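Local coordinates for biogenic amine-binding protein (Rhodnius prolixus, PDB 4GE1) that binds tryptamine in the barrel of a salivary lipocalin and probably sequesters biogenic amines such as serotonin and norepinephrine during blood feeding, at residues A[11-16]-A[83-88]; A[26-31]-A[169-174]; A[55-60]-A[72-77]; A[104-109]-A[125-130]. One frame throughout, in Å; residues are numbered along the deposited sequence.

Contact 1 (A[11-16]-A[83-88])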
loop_
_atom_site.group_PDB
_atom_site.type_symbol
_atom_site.label_atom_id
_atom_site.label_comp_id
_atom_site.label_asym_id
_atom_site.label_seq_id
_atom_site.Cartn_x
_atom_site.Cartn_y
_atom_site.Cartn_z
ATOM N N VAL A 11 0.477 -13.201 -6.872
ATOM C CA VAL A 11 -0.117 -14.328 -6.157
ATOM C C VAL A 11 -1.248 -14.963 -6.952
ATOM O O VAL A 11 -2.143 -14.269 -7.432
ATOM C CB VAL A 11 -0.708 -13.890 -4.796
ATOM C CG1 VAL A 11 -1.082 -15.104 -3.970
ATOM C CG2 VAL A 11 0.264 -13.012 -4.040
ATOM N N LYS A 12 -1.207 -16.285 -7.082
ATOM C CA LYS A 12 -2.281 -17.022 -7.738
ATOM C C LYS A 12 -3.400 -17.311 -6.748
ATOM O O LYS A 12 -3.153 -17.506 -5.560
ATOM C CB LYS A 12 -1.760 -18.335 -8.317
ATOM C CG LYS A 12 -1.851 -18.425 -9.829
ATOM C CD LYS A 12 -1.927 -19.871 -10.295
ATOM C CE LYS A 12 -0.716 -20.676 -9.845
ATOM N NZ LYS A 12 -0.752 -22.068 -10.381
ATOM N N ASP A 13 -4.633 -17.344 -7.244
ATOM C CA ASP A 13 -5.793 -17.603 -6.391
ATOM C C ASP A 13 -5.858 -16.614 -5.220
ATOM O O ASP A 13 -5.775 -16.998 -4.052
ATOM C CB ASP A 13 -5.777 -19.049 -5.892
ATOM C CG ASP A 13 -5.527 -20.049 -7.014
ATOM O OD1 ASP A 13 -6.499 -20.445 -7.698
ATOM O OD2 ASP A 13 -4.355 -20.435 -7.210
ATOM N N PHE A 14 -6.010 -15.339 -5.556
ATOM C CA PHE A 14 -6.062 -14.263 -4.571
ATOM C C PHE A 14 -7.407 -14.264 -3.851
ATOM O O PHE A 14 -8.458 -14.098 -4.479
ATOM C CB PHE A 14 -5.837 -12.926 -5.281
ATOM C CG PHE A 14 -5.404 -11.802 -4.373
ATOM C CD1 PHE A 14 -4.249 -11.905 -3.613
ATOM C CD2 PHE A 14 -6.129 -10.628 -4.318
ATOM C CE1 PHE A 14 -3.836 -10.859 -2.791
ATOM C CE2 PHE A 14 -5.721 -9.572 -3.500
ATOM C CZ PHE A 14 -4.573 -9.691 -2.737
ATOM N N ASN A 15 -7.377 -14.471 -2.538
ATOM C CA ASN A 15 -8.595 -14.445 -1.733
ATOM C C ASN A 15 -8.906 -13.027 -1.257
ATOM O O ASN A 15 -8.400 -12.575 -0.228
ATOM C CB ASN A 15 -8.482 -15.397 -0.542
ATOM C CG ASN A 15 -9.816 -15.613 0.164
ATOM O OD1 ASN A 15 -10.597 -14.678 0.354
ATOM N ND2 ASN A 15 -10.085 -16.855 0.543
ATOM N N LYS A 16 -9.737 -12.328 -2.020
ATOM C CA LYS A 16 -10.044 -10.935 -1.747
ATOM C C LYS A 16 -10.684 -10.755 -0.375
ATOM O O LYS A 16 -10.316 -9.855 0.377
ATOM C CB LYS A 16 -10.956 -10.374 -2.838
ATOM C CG LYS A 16 -10.377 -10.492 -4.240
ATOM C CD LYS A 16 -11.220 -9.724 -5.245
ATOM C CE LYS A 16 -10.916 -10.155 -6.664
ATOM N NZ LYS A 16 -11.167 -11.610 -6.860
ATOM N N ASP A 83 -7.219 -9.017 -12.145
ATOM C CA ASP A 83 -6.766 -9.842 -13.252
ATOM C C ASP A 83 -7.057 -11.320 -12.998
ATOM O O ASP A 83 -6.205 -12.063 -12.512
ATOM C CB ASP A 83 -5.271 -9.614 -13.499
ATOM C CG ASP A 83 -4.760 -10.380 -14.702
ATOM O OD1 ASP A 83 -5.575 -10.683 -15.601
ATOM O OD2 ASP A 83 -3.549 -10.681 -14.750
ATOM N N GLY A 84 -8.269 -11.745 -13.332
ATOM C CA GLY A 84 -8.668 -13.115 -13.085
ATOM C C GLY A 84 -8.567 -13.450 -11.613
ATOM O O GLY A 84 -9.097 -12.729 -10.770
ATOM N N ASN A 85 -7.868 -14.534 -11.302
ATOM C CA ASN A 85 -7.727 -14.988 -9.924
ATOM C C ASN A 85 -6.464 -14.477 -9.225
ATOM O O ASN A 85 -6.203 -14.817 -8.069
ATOM C CB ASN A 85 -7.766 -16.516 -9.875
ATOM C CG ASN A 85 -8.825 -17.040 -8.928
ATOM O OD1 ASN A 85 -9.637 -16.276 -8.404
ATOM N ND2 ASN A 85 -8.827 -18.351 -8.708
ATOM N N ASN A 86 -5.687 -13.653 -9.920
ATOM C CA ASN A 86 -4.407 -13.201 -9.388
ATOM C C ASN A 86 -4.505 -11.973 -8.494
ATOM O O ASN A 86 -5.493 -11.240 -8.524
ATOM C CB ASN A 86 -3.419 -12.927 -10.522
ATOM C CG ASN A 86 -3.342 -14.067 -11.507
ATOM O OD1 ASN A 86 -2.980 -15.189 -11.149
ATOM N ND2 ASN A 86 -3.678 -13.788 -12.762
ATOM N N GLY A 87 -3.459 -11.752 -7.707
ATOM C CA GLY A 87 -3.388 -10.589 -6.844
ATOM C C GLY A 87 -2.890 -9.382 -7.609
ATOM O O GLY A 87 -1.831 -8.828 -7.302
ATOM N N LYS A 88 -3.663 -8.966 -8.604
ATOM C CA LYS A 88 -3.256 -7.876 -9.482
ATOM C C LYS A 88 -4.457 -7.066 -9.932
ATOM O O LYS A 88 -5.454 -7.619 -10.403
ATOM C CB LYS A 88 -2.524 -8.434 -10.699
ATOM C CG LYS A 88 -2.159 -7.395 -11.743
ATOM C CD LYS A 88 -1.287 -8.018 -12.826
ATOM C CE LYS A 88 -0.861 -6.987 -13.860
ATOM N NZ LYS A 88 -0.011 -5.902 -13.275
HETATM O O HOH W 1 -8.358 -11.683 -8.612
#
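Gly87 lies with its CA over one face of the Phe14 ring, and this is the tightly packed half of the contact. Gly87 CA stands 3.7 Å from the centroid of the Phe14 ring, displaced toward the rim near CG, in a CH-pi arrangement. A chi1 of -160° puts Phe14 CG anti to the backbone N, 3.4 Å from CA of Gly87, the centre of an inverse gamma turn. Two backbone bonds tie the pair of loops here. Phe14 N gives a short, almost straight bond to Asn85 O (2.6 Å, 177° at the hydrogen), while Gly87 N reaches Val11 O at 2.9 Å.

The solvent side is looser. Asn85 ND2 makes only a weak bond to Asp13 OD1 at 3.3 Å, the amide and carboxylate planes standing 72° apart, and Lys12 runs beside Asn86 with CG against OD1. A water bridges Gly84 O and Asn86 O, with a weak link to Lys16 NZ.

The turn Asp83–Asn86, of type II', joins strands 69-78 and 88-96 and is held here against the N-terminal segment just before helix 16-19. Phe14 also meets Phe19 of that helix, and both Val11 and Gly87 bond through their backbones to Tyr112 of strand 102-115.

Contact 2 (A[26-31]-A[169-174])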
loop_
_atom_site.group_PDB
_atom_site.type_symbol
_atom_site.label_atom_id
_atom_site.label_comp_id
_atom_site.label_asym_id
_atom_site.label_seq_id
_atom_site.Cartn_x
_atom_site.Cartn_y
_atom_site.Cartn_z
ATOM N N ILE A 26 3.073 -0.458 6.650
ATOM C CA ILE A 26 4.177 -0.534 5.699
ATOM C C ILE A 26 5.492 -0.459 6.462
ATOM O O ILE A 26 5.858 0.588 6.995
ATOM C CB ILE A 26 4.088 0.568 4.639
ATOM C CG1 ILE A 26 2.702 0.527 3.981
ATOM C CG2 ILE A 26 5.181 0.383 3.590
ATOM C CD1 ILE A 26 2.604 1.295 2.694
ATOM N N THR A 27 6.186 -1.589 6.534
ATOM C CA THR A 27 7.362 -1.701 7.386
ATOM C C THR A 27 8.675 -1.394 6.663
ATOM O O THR A 27 9.596 -0.831 7.251
ATOM C CB THR A 27 7.440 -3.099 8.024
ATOM O OG1 THR A 27 7.381 -4.098 6.996
ATOM C CG2 THR A 27 6.279 -3.297 8.987
ATOM N N HIS A 28 8.757 -1.778 5.395
ATOM C CA HIS A 28 9.973 -1.611 4.601
ATOM C C HIS A 28 9.565 -1.262 3.185
ATOM O O HIS A 28 8.520 -1.713 2.708
ATOM C CB HIS A 28 10.772 -2.913 4.541
ATOM C CG HIS A 28 11.180 -3.450 5.877
ATOM N ND1 HIS A 28 10.284 -4.011 6.758
ATOM C CD2 HIS A 28 12.394 -3.528 6.470
ATOM C CE1 HIS A 28 10.926 -4.407 7.843
ATOM N NE2 HIS A 28 12.207 -4.123 7.694
ATOM N N TYR A 29 10.394 -0.488 2.493
ATOM C CA TYR A 29 10.074 -0.148 1.114
ATOM C C TYR A 29 11.170 0.561 0.337
ATOM O O TYR A 29 11.981 1.304 0.897
ATOM C CB TYR A 29 8.789 0.681 1.054
ATOM C CG TYR A 29 8.874 2.048 1.688
ATOM C CD1 TYR A 29 9.339 3.144 0.973
ATOM C CD2 TYR A 29 8.447 2.254 2.997
ATOM C CE1 TYR A 29 9.383 4.410 1.551
ATOM C CE2 TYR A 29 8.483 3.510 3.578
ATOM C CZ TYR A 29 8.951 4.586 2.859
ATOM O OH TYR A 29 8.987 5.833 3.467
ATOM N N LYS A 30 11.175 0.319 -0.967
ATOM C CA LYS A 30 12.015 1.063 -1.888
ATOM C C LYS A 30 11.120 1.893 -2.786
ATOM O O LYS A 30 10.246 1.363 -3.477
ATOM C CB LYS A 30 12.858 0.129 -2.748
ATOM C CG LYS A 30 13.601 0.862 -3.874
ATOM C CD LYS A 30 14.511 -0.075 -4.640
ATOM C CE LYS A 30 15.275 0.659 -5.735
ATOM N NZ LYS A 30 15.829 -0.303 -6.720
ATOM N N LEU A 31 11.330 3.200 -2.748
ATOM C CA LEU A 31 10.622 4.131 -3.604
ATOM C C LEU A 31 11.567 4.677 -4.681
ATOM O O LEU A 31 12.496 5.418 -4.372
ATOM C CB LEU A 31 10.106 5.284 -2.762
ATOM C CG LEU A 31 9.512 6.447 -3.542
ATOM C CD1 LEU A 31 8.284 5.978 -4.300
ATOM C CD2 LEU A 31 9.167 7.579 -2.585
ATOM N N ASP A 169 14.132 0.719 5.968
ATOM C CA ASP A 169 13.450 0.078 7.087
ATOM C C ASP A 169 12.719 1.134 7.907
ATOM O O ASP A 169 13.326 1.842 8.716
ATOM C CB ASP A 169 14.466 -0.686 7.941
ATOM C CG ASP A 169 13.868 -1.257 9.216
ATOM O OD1 ASP A 169 12.629 -1.237 9.386
ATOM O OD2 ASP A 169 14.655 -1.746 10.054
ATOM N N ALA A 170 11.411 1.236 7.689
ATOM C CA ALA A 170 10.608 2.272 8.326
ATOM C C ALA A 170 10.511 2.056 9.828
ATOM O O ALA A 170 10.215 2.988 10.574
ATOM C CB ALA A 170 9.221 2.343 7.699
ATOM N N THR A 171 10.786 0.831 10.271
ATOM C CA THR A 171 10.800 0.528 11.702
ATOM C C THR A 171 12.042 1.116 12.388
ATOM O O THR A 171 12.301 0.838 13.558
ATOM C CB THR A 171 10.696 -1.003 11.995
ATOM O OG1 THR A 171 12.008 -1.582 12.079
ATOM C CG2 THR A 171 9.870 -1.725 10.918
ATOM N N THR A 172 12.810 1.918 11.653
ATOM C CA THR A 172 13.904 2.682 12.256
ATOM C C THR A 172 13.382 4.016 12.771
ATOM O O THR A 172 13.885 4.551 13.755
ATOM C CB THR A 172 15.063 2.945 11.276
ATOM O OG1 THR A 172 14.584 3.652 10.125
ATOM C CG2 THR A 172 15.706 1.638 10.841
ATOM N N LEU A 173 12.374 4.555 12.093
ATOM C CA LEU A 173 11.683 5.730 12.598
ATOM C C LEU A 173 11.090 5.342 13.953
ATOM O O LEU A 173 11.195 6.087 14.934
ATOM C CB LEU A 173 10.593 6.172 11.621
ATOM C CG LEU A 173 11.049 6.440 10.183
ATOM C CD1 LEU A 173 9.867 6.631 9.278
ATOM C CD2 LEU A 173 11.934 7.650 10.131
ATOM N N GLY A 174 10.487 4.155 13.991
ATOM C CA GLY A 174 10.045 3.521 15.222
ATOM C C GLY A 174 9.358 4.404 16.244
ATOM O O GLY A 174 8.152 4.642 16.159
#
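Ile26 O is approached by the methyl CB of Ala170, while the Ile26 side chain leads away to the tryptamine pocket. At Thr27 the strand takes its one cross-segment hydrogen bond, Ala170 N to Thr27 O at 2.8 Å, and Ala170 CB packs 3.2 Å from the same Thr27 O. Thr27 and His28 together stand opposite the single residue Val138 of strand 130-140, a classic beta bulge in the lipocalin barrel wall. His28 pairs with Asp169 in antiparallel, non-hydrogen-bonded fashion; its ring runs alongside the carboxylate, the planes 13° apart, with His28 NE2 3.4 Å from Asp169 OD1 but badly angled for a bond. The other ring nitrogen, ND1, shares a hydrogen bond with Thr27 OG1, which lies in the ring plane. Tyr29 then sets CE2 against Ala170 CB, its hydroxyl bonded to backbone Asp40 O and Asn42 N.

Asp169 OD1 instead accepts from Thr171 OG1 at 2.8 Å and from Thr171 N, the latter forming an Asx turn. OD1 is thus engaged within its own turn, and the nearby negative charge could make a protonated His28 somewhat easier to hold.

Contact 3 (A[55-60]-A[72-77]). With TSS (2-(1H-indol-3-yl)ethanamine), chain E.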
loop_
_atom_site.group_PDB
_atom_site.type_symbol
_atom_site.label_atom_id
_atom_site.label_comp_id
_atom_site.label_asym_id
_atom_site.label_seq_id
_atom_site.Cartn_x
_atom_site.Cartn_y
_atom_site.Cartn_z
ATOM N N LYS A 55 -17.220 -3.062 -4.308
ATOM C CA LYS A 55 -16.257 -1.968 -4.222
ATOM C C LYS A 55 -15.130 -2.286 -3.242
ATOM O O LYS A 55 -15.361 -2.826 -2.157
ATOM C CB LYS A 55 -16.951 -0.663 -3.815
ATOM C CG LYS A 55 -17.944 -0.126 -4.847
ATOM C CD LYS A 55 -18.572 1.185 -4.380
ATOM C CE LYS A 55 -19.443 1.809 -5.469
ATOM N NZ LYS A 55 -20.895 1.885 -5.101
ATOM N N ILE A 56 -13.903 -1.959 -3.630
ATOM C CA ILE A 56 -12.780 -2.027 -2.699
ATOM C C ILE A 56 -12.300 -0.614 -2.407
ATOM O O ILE A 56 -12.166 0.206 -3.311
ATOM C CB ILE A 56 -11.628 -2.915 -3.228
ATOM C CG1 ILE A 56 -12.062 -4.382 -3.272
ATOM C CG2 ILE A 56 -10.392 -2.784 -2.351
ATOM C CD1 ILE A 56 -12.768 -4.757 -4.531
ATOM N N LYS A 57 -12.057 -0.323 -1.137
ATOM C CA LYS A 57 -11.703 1.028 -0.733
ATOM C C LYS A 57 -10.531 0.937 0.214
ATOM O O LYS A 57 -10.553 0.127 1.131
ATOM C CB LYS A 57 -12.895 1.693 -0.040
ATOM C CG LYS A 57 -12.658 3.139 0.372
ATOM C CD LYS A 57 -13.994 3.814 0.662
ATOM C CE LYS A 57 -13.837 5.281 0.999
ATOM N NZ LYS A 57 -15.181 5.891 1.253
ATOM N N GLU A 58 -9.494 1.744 -0.017
ATOM C CA GLU A 58 -8.287 1.653 0.800
ATOM C C GLU A 58 -7.809 3.041 1.204
ATOM O O GLU A 58 -7.505 3.869 0.348
ATOM C CB GLU A 58 -7.177 0.913 0.048
ATOM C CG GLU A 58 -7.645 -0.328 -0.705
ATOM C CD GLU A 58 -6.497 -1.083 -1.361
ATOM O OE1 GLU A 58 -5.685 -1.689 -0.628
ATOM O OE2 GLU A 58 -6.409 -1.065 -2.608
ATOM N N VAL A 59 -7.763 3.288 2.510
ATOM C CA VAL A 59 -7.442 4.615 3.013
ATOM C C VAL A 59 -6.092 4.624 3.708
ATOM O O VAL A 59 -5.862 3.836 4.630
ATOM C CB VAL A 59 -8.519 5.127 3.981
ATOM C CG1 VAL A 59 -8.098 6.458 4.578
ATOM C CG2 VAL A 59 -9.857 5.268 3.261
ATOM N N PHE A 60 -5.206 5.511 3.254
ATOM C CA PHE A 60 -3.832 5.559 3.756
ATOM C C PHE A 60 -3.572 6.781 4.640
ATOM O O PHE A 60 -3.962 7.898 4.306
ATOM C CB PHE A 60 -2.829 5.571 2.593
ATOM C CG PHE A 60 -2.890 4.344 1.704
ATOM C CD1 PHE A 60 -3.839 4.242 0.702
ATOM C CD2 PHE A 60 -1.966 3.317 1.845
ATOM C CE1 PHE A 60 -3.887 3.126 -0.126
ATOM C CE2 PHE A 60 -2.009 2.190 1.018
ATOM C CZ PHE A 60 -2.967 2.097 0.039
ATOM N N TYR A 72 -2.648 12.009 3.229
ATOM C CA TYR A 72 -3.669 10.982 3.109
ATOM C C TYR A 72 -3.967 10.708 1.641
ATOM O O TYR A 72 -3.918 11.615 0.810
ATOM C CB TYR A 72 -4.954 11.418 3.815
ATOM C CG TYR A 72 -4.755 11.911 5.227
ATOM C CD1 TYR A 72 -4.556 13.270 5.490
ATOM C CD2 TYR A 72 -4.769 11.029 6.303
ATOM C CE1 TYR A 72 -4.375 13.740 6.793
ATOM C CE2 TYR A 72 -4.585 11.486 7.614
ATOM C CZ TYR A 72 -4.388 12.841 7.851
ATOM O OH TYR A 72 -4.219 13.301 9.141
ATOM N N ASP A 73 -4.267 9.451 1.329
ATOM C CA ASP A 73 -4.724 9.084 -0.011
ATOM C C ASP A 73 -5.672 7.893 0.051
ATOM O O ASP A 73 -5.719 7.169 1.051
ATOM C CB ASP A 73 -3.555 8.859 -1.003
ATOM C CG ASP A 73 -2.586 7.785 -0.557
ATOM O OD1 ASP A 73 -1.597 8.129 0.127
ATOM O OD2 ASP A 73 -2.784 6.598 -0.922
ATOM N N ILE A 74 -6.456 7.714 -1.003
ATOM C CA ILE A 74 -7.455 6.656 -1.003
ATOM C C ILE A 74 -7.476 5.952 -2.338
ATOM O O ILE A 74 -7.552 6.599 -3.384
ATOM C CB ILE A 74 -8.866 7.210 -0.731
ATOM C CG1 ILE A 74 -8.863 8.094 0.526
ATOM C CG2 ILE A 74 -9.873 6.065 -0.613
ATOM C CD1 ILE A 74 -10.172 8.858 0.745
ATOM N N SER A 75 -7.421 4.626 -2.299
ATOM C CA SER A 75 -7.570 3.839 -3.514
ATOM C C SER A 75 -8.990 3.323 -3.649
ATOM O O SER A 75 -9.552 2.760 -2.700
ATOM C CB SER A 75 -6.602 2.662 -3.531
ATOM O OG SER A 75 -5.272 3.111 -3.608
ATOM N N PHE A 76 -9.561 3.514 -4.835
ATOM C CA PHE A 76 -10.881 2.985 -5.149
ATOM C C PHE A 76 -10.739 1.980 -6.283
ATOM O O PHE A 76 -10.119 2.278 -7.311
ATOM C CB PHE A 76 -11.821 4.094 -5.616
ATOM C CG PHE A 76 -11.942 5.240 -4.658
ATOM C CD1 PHE A 76 -11.011 6.268 -4.665
ATOM C CD2 PHE A 76 -13.008 5.310 -3.772
ATOM C CE1 PHE A 76 -11.130 7.341 -3.791
ATOM C CE2 PHE A 76 -13.137 6.375 -2.893
ATOM C CZ PHE A 76 -12.195 7.394 -2.900
ATOM N N ALA A 77 -11.307 0.795 -6.099
ATOM C CA ALA A 77 -11.330 -0.203 -7.160
ATOM C C ALA A 77 -12.612 -1.005 -7.084
ATOM O O ALA A 77 -13.421 -0.827 -6.165
ATOM C CB ALA A 77 -10.131 -1.123 -7.060
HETATM N N1 TSS E . -0.873 4.714 -0.840
HETATM C CA TSS E . -0.181 4.735 -2.106
HETATM C CB TSS E . 0.883 3.704 -2.317
HETATM C CG TSS E . 0.648 2.335 -1.760
HETATM C CD1 TSS E . 1.315 1.752 -0.692
HETATM N NE1 TSS E . 0.837 0.505 -0.498
HETATM C CE2 TSS E . -0.158 0.248 -1.420
HETATM C CD2 TSS E . -0.291 1.359 -2.214
HETATM C CZ2 TSS E . -0.980 -0.892 -1.633
HETATM C CH2 TSS E . -1.917 -0.891 -2.662
HETATM C CZ3 TSS E . -2.052 0.239 -3.472
HETATM C CE3 TSS E . -1.247 1.364 -3.256
#
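Asp73 OD2 is gripped by the tryptamine amine, TSS N1, at 2.7 Å and by the side-chain amide of Asn93 on the adjoining strand. Asp73 lies on the antiparallel hairpin of strands 55-64 and 69-78 of the lipocalin barrel, and with Phe60 it lines the ligand pocket. CG of Asp73 sits between its backbone N and carbonyl carbon (chi1 58°), and Asp73 OD2 comes within 3.0 Å of Phe60 CD1. The Phe60 ring spreads beneath the amine, with TSS N1 3.0 Å above its plane and over the centre, a placement consistent with a cation-pi contribution if the amine is protonated. The same ring also meets the indole, Phe60 CZ lying 3.6 Å from TSS CD2. Carboxylate and ring together should therefore favour a positively charged ligand, and Gln139 OE1 supplies a further bond to it.

Along the same face Ser75 OG lies at the edge of the Phe60 ring and, like Asp73 OD2, bonds to Asn93. Six backbone bonds join the strands: Glu58 N to Ser75 O at 2.9 Å is answered by Ser75 N to Glu58 O, while the one from Asp73 N to Phe60 O is weak.

The other face carries Lys57, Val59, Ile74 and Phe76, covered partly by helix 181-189. Ile74 CG2 touches Val59 CG2 at 4.0 Å and sits 3.5 Å above the Phe76 ring plane, offset toward the rim.

Contact 4 (A[104-109]-A[125-130]). With TSS (2-(1H-indol-3-yl)ethanamine), chain E.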
loop_
_atom_site.group_PDB
_atom_site.type_symbol
_atom_site.label_atom_id
_atom_site.label_comp_id
_atom_site.label_asym_id
_atom_site.label_seq_id
_atom_site.Cartn_x
_atom_site.Cartn_y
_atom_site.Cartn_z
ATOM N N ASP A 104 -5.216 15.704 -5.644
ATOM C CA ASP A 104 -4.761 15.169 -6.931
ATOM C C ASP A 104 -5.209 13.715 -7.046
ATOM O O ASP A 104 -5.622 13.103 -6.045
ATOM C CB ASP A 104 -3.232 15.245 -7.031
ATOM C CG ASP A 104 -2.717 15.071 -8.460
ATOM O OD1 ASP A 104 -3.514 14.741 -9.367
ATOM O OD2 ASP A 104 -1.501 15.265 -8.676
ATOM N N GLU A 105 -5.133 13.170 -8.262
ATOM C CA GLU A 105 -5.538 11.788 -8.527
ATOM C C GLU A 105 -4.635 11.124 -9.584
ATOM O O GLU A 105 -4.023 11.799 -10.437
ATOM C CB GLU A 105 -7.010 11.731 -8.973
ATOM C CG GLU A 105 -7.338 12.578 -10.216
ATOM C CD GLU A 105 -8.843 12.675 -10.510
ATOM O OE1 GLU A 105 -9.350 11.892 -11.343
ATOM O OE2 GLU A 105 -9.514 13.561 -9.932
ATOM N N ARG A 106 -4.556 9.800 -9.532
ATOM C CA ARG A 106 -3.708 9.054 -10.445
ATOM C C ARG A 106 -4.192 7.620 -10.546
ATOM O O ARG A 106 -4.996 7.152 -9.727
ATOM C CB ARG A 106 -2.289 9.039 -9.903
ATOM C CG ARG A 106 -2.215 8.349 -8.566
ATOM C CD ARG A 106 -0.987 8.742 -7.781
ATOM N NE ARG A 106 -1.187 8.475 -6.358
ATOM C CZ ARG A 106 -0.204 8.325 -5.477
ATOM N NH1 ARG A 106 1.059 8.408 -5.878
ATOM N NH2 ARG A 106 -0.482 8.086 -4.200
ATOM N N THR A 107 -3.683 6.919 -11.550
ATOM C CA THR A 107 -3.952 5.501 -11.714
ATOM C C THR A 107 -2.761 4.707 -11.190
ATOM O O THR A 107 -1.612 5.025 -11.502
ATOM C CB THR A 107 -4.147 5.163 -13.194
ATOM O OG1 THR A 107 -5.102 6.066 -13.761
ATOM C CG2 THR A 107 -4.630 3.735 -13.364
ATOM N N LEU A 108 -3.035 3.680 -10.394
ATOM C CA LEU A 108 -1.980 2.828 -9.857
ATOM C C LEU A 108 -2.197 1.376 -10.249
ATOM O O LEU A 108 -3.278 0.816 -10.030
ATOM C CB LEU A 108 -1.915 2.937 -8.331
ATOM C CG LEU A 108 -1.512 4.293 -7.754
ATOM C CD1 LEU A 108 -1.538 4.294 -6.233
ATOM C CD2 LEU A 108 -0.142 4.648 -8.245
ATOM N N GLN A 109 -1.171 0.767 -10.834
ATOM C CA GLN A 109 -1.202 -0.667 -11.101
ATOM C C GLN A 109 -0.606 -1.398 -9.902
ATOM O O GLN A 109 0.559 -1.186 -9.550
ATOM C CB GLN A 109 -0.419 -0.984 -12.377
ATOM C CG GLN A 109 -0.823 -0.111 -13.562
ATOM C CD GLN A 109 -0.060 -0.446 -14.840
ATOM O OE1 GLN A 109 0.866 -1.261 -14.836
ATOM N NE2 GLN A 109 -0.458 0.178 -15.943
ATOM N N VAL A 125 3.829 -1.317 -6.530
ATOM C CA VAL A 125 2.865 -0.312 -6.960
ATOM C C VAL A 125 3.514 0.662 -7.923
ATOM O O VAL A 125 4.625 1.131 -7.681
ATOM C CB VAL A 125 2.307 0.484 -5.786
ATOM C CG1 VAL A 125 1.178 1.396 -6.261
ATOM C CG2 VAL A 125 1.826 -0.453 -4.692
ATOM N N CYS A 126 2.827 0.975 -9.013
ATOM C CA CYS A 126 3.415 1.853 -10.016
ATOM C C CYS A 126 2.388 2.665 -10.793
ATOM O O CYS A 126 1.289 2.197 -11.065
ATOM C CB CYS A 126 4.279 1.044 -10.981
ATOM S SG CYS A 126 5.263 2.078 -12.054
ATOM N N ASP A 127 2.764 3.887 -11.147
ATOM C CA ASP A 127 1.883 4.787 -11.878
ATOM C C ASP A 127 2.351 4.881 -13.318
ATOM O O ASP A 127 3.460 5.331 -13.577
ATOM C CB ASP A 127 1.898 6.170 -11.224
ATOM C CG ASP A 127 0.954 7.151 -11.897
ATOM O OD1 ASP A 127 0.506 6.886 -13.036
ATOM O OD2 ASP A 127 0.671 8.201 -11.284
ATOM N N PRO A 128 1.504 4.452 -14.261
ATOM C CA PRO A 128 1.823 4.429 -15.694
ATOM C C PRO A 128 2.154 5.819 -16.225
ATOM O O PRO A 128 2.850 5.946 -17.232
ATOM C CB PRO A 128 0.529 3.926 -16.332
ATOM C CG PRO A 128 -0.177 3.196 -15.244
ATOM C CD PRO A 128 0.162 3.915 -13.986
ATOM N N ALA A 129 1.653 6.849 -15.552
ATOM C CA ALA A 129 1.917 8.224 -15.953
ATOM C C ALA A 129 3.153 8.772 -15.246
ATOM O O ALA A 129 3.630 9.860 -15.564
ATOM C CB ALA A 129 0.706 9.101 -15.666
ATOM N N ALA A 130 3.663 8.018 -14.280
ATOM C CA ALA A 130 4.855 8.425 -13.542
ATOM C C ALA A 130 5.672 7.205 -13.130
ATOM O O ALA A 130 5.864 6.949 -11.942
ATOM C CB ALA A 130 4.470 9.245 -12.324
HETATM N N1 TSS E . -0.873 4.714 -0.840
HETATM C CA TSS E . -0.181 4.735 -2.106
HETATM C CB TSS E . 0.883 3.704 -2.317
HETATM C CG TSS E . 0.648 2.335 -1.760
HETATM C CD1 TSS E . 1.315 1.752 -0.692
HETATM N NE1 TSS E . 0.837 0.505 -0.498
HETATM C CE2 TSS E . -0.158 0.248 -1.420
HETATM C CD2 TSS E . -0.291 1.359 -2.214
HETATM C CZ2 TSS E . -0.980 -0.892 -1.633
HETATM C CH2 TSS E . -1.917 -0.891 -2.662
HETATM C CZ3 TSS E . -2.052 0.239 -3.472
HETATM C CE3 TSS E . -1.247 1.364 -3.256
#
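The flat carboxylate of Asp127 crosses the side chain of Arg106 low on its chain, its plane turned 68° from the guanidinium. There Asp127 OD2 packs against Arg106 CB at 3.4 Å, and no salt bridge forms; NH2 bonds instead to Asn93. The guanidinium has Leu108 CD1 over one face, 4.1 Å above its plane and offset toward the rim, while tryptamine atom CA approaches obliquely, 4.0 Å from Arg106 NH2. From above its own carboxylate plane, Asp127 OD1 takes the N-H of Ala129 at 2.8 Å, an Asx turn at the start of the type I turn Asp127–Ala130.

Toward the ligand, Leu108 CD1 meets Val125 CG1 at 4.0 Å. A chi1 of -173° puts Val125 CG1 anti to the backbone N and leaves CG2 anti to the carbonyl carbon. Val125 CG2 rests 3.7 Å from TSS CD2 of the indole, and Leu108 and Val125 form an apolar part of the lipocalin pocket. On the outer side Gln109 carries its extended chain across Pro128.

Gln109 and Cys126 form an antiparallel hydrogen-bonded pair, with Gln109 N to Cys126 O at 2.9 Å and a longer return bond from Cys126 N to Gln109 O. The contact belongs to the hairpin of strands 102-115 and 120-127. Strand 88-96 flanks it through Arg106 and Leu108, strand 130-140 through Val125, and the disulfide from Cys126 to Cys5 ties it to the N-terminal segment.

From the N terminus, contact 1 joins the segment before helix 16-19 to the loop leading into strand 88-96, closing a loop that contains the whole hairpin of contact 3. Contact 2 begins within that loop and closes far later at 169-174, tying strand 23-31 to the loop that follows strand 168-169, so contacts 1 and 2 cross along the chain. The long loop of contact 2 encloses both contact 3 and contact 4, which follow one another as separate hairpins. Contacts 2, 3 and 4 all reach the same curled barrel sheet. Contacts 3 and 4 share the bound tryptamine and touch directly, Asp73 CG lying 4.2 Å from Arg106 NH2, whereas the centres of contacts 1 and 2 are about 26 Å apart.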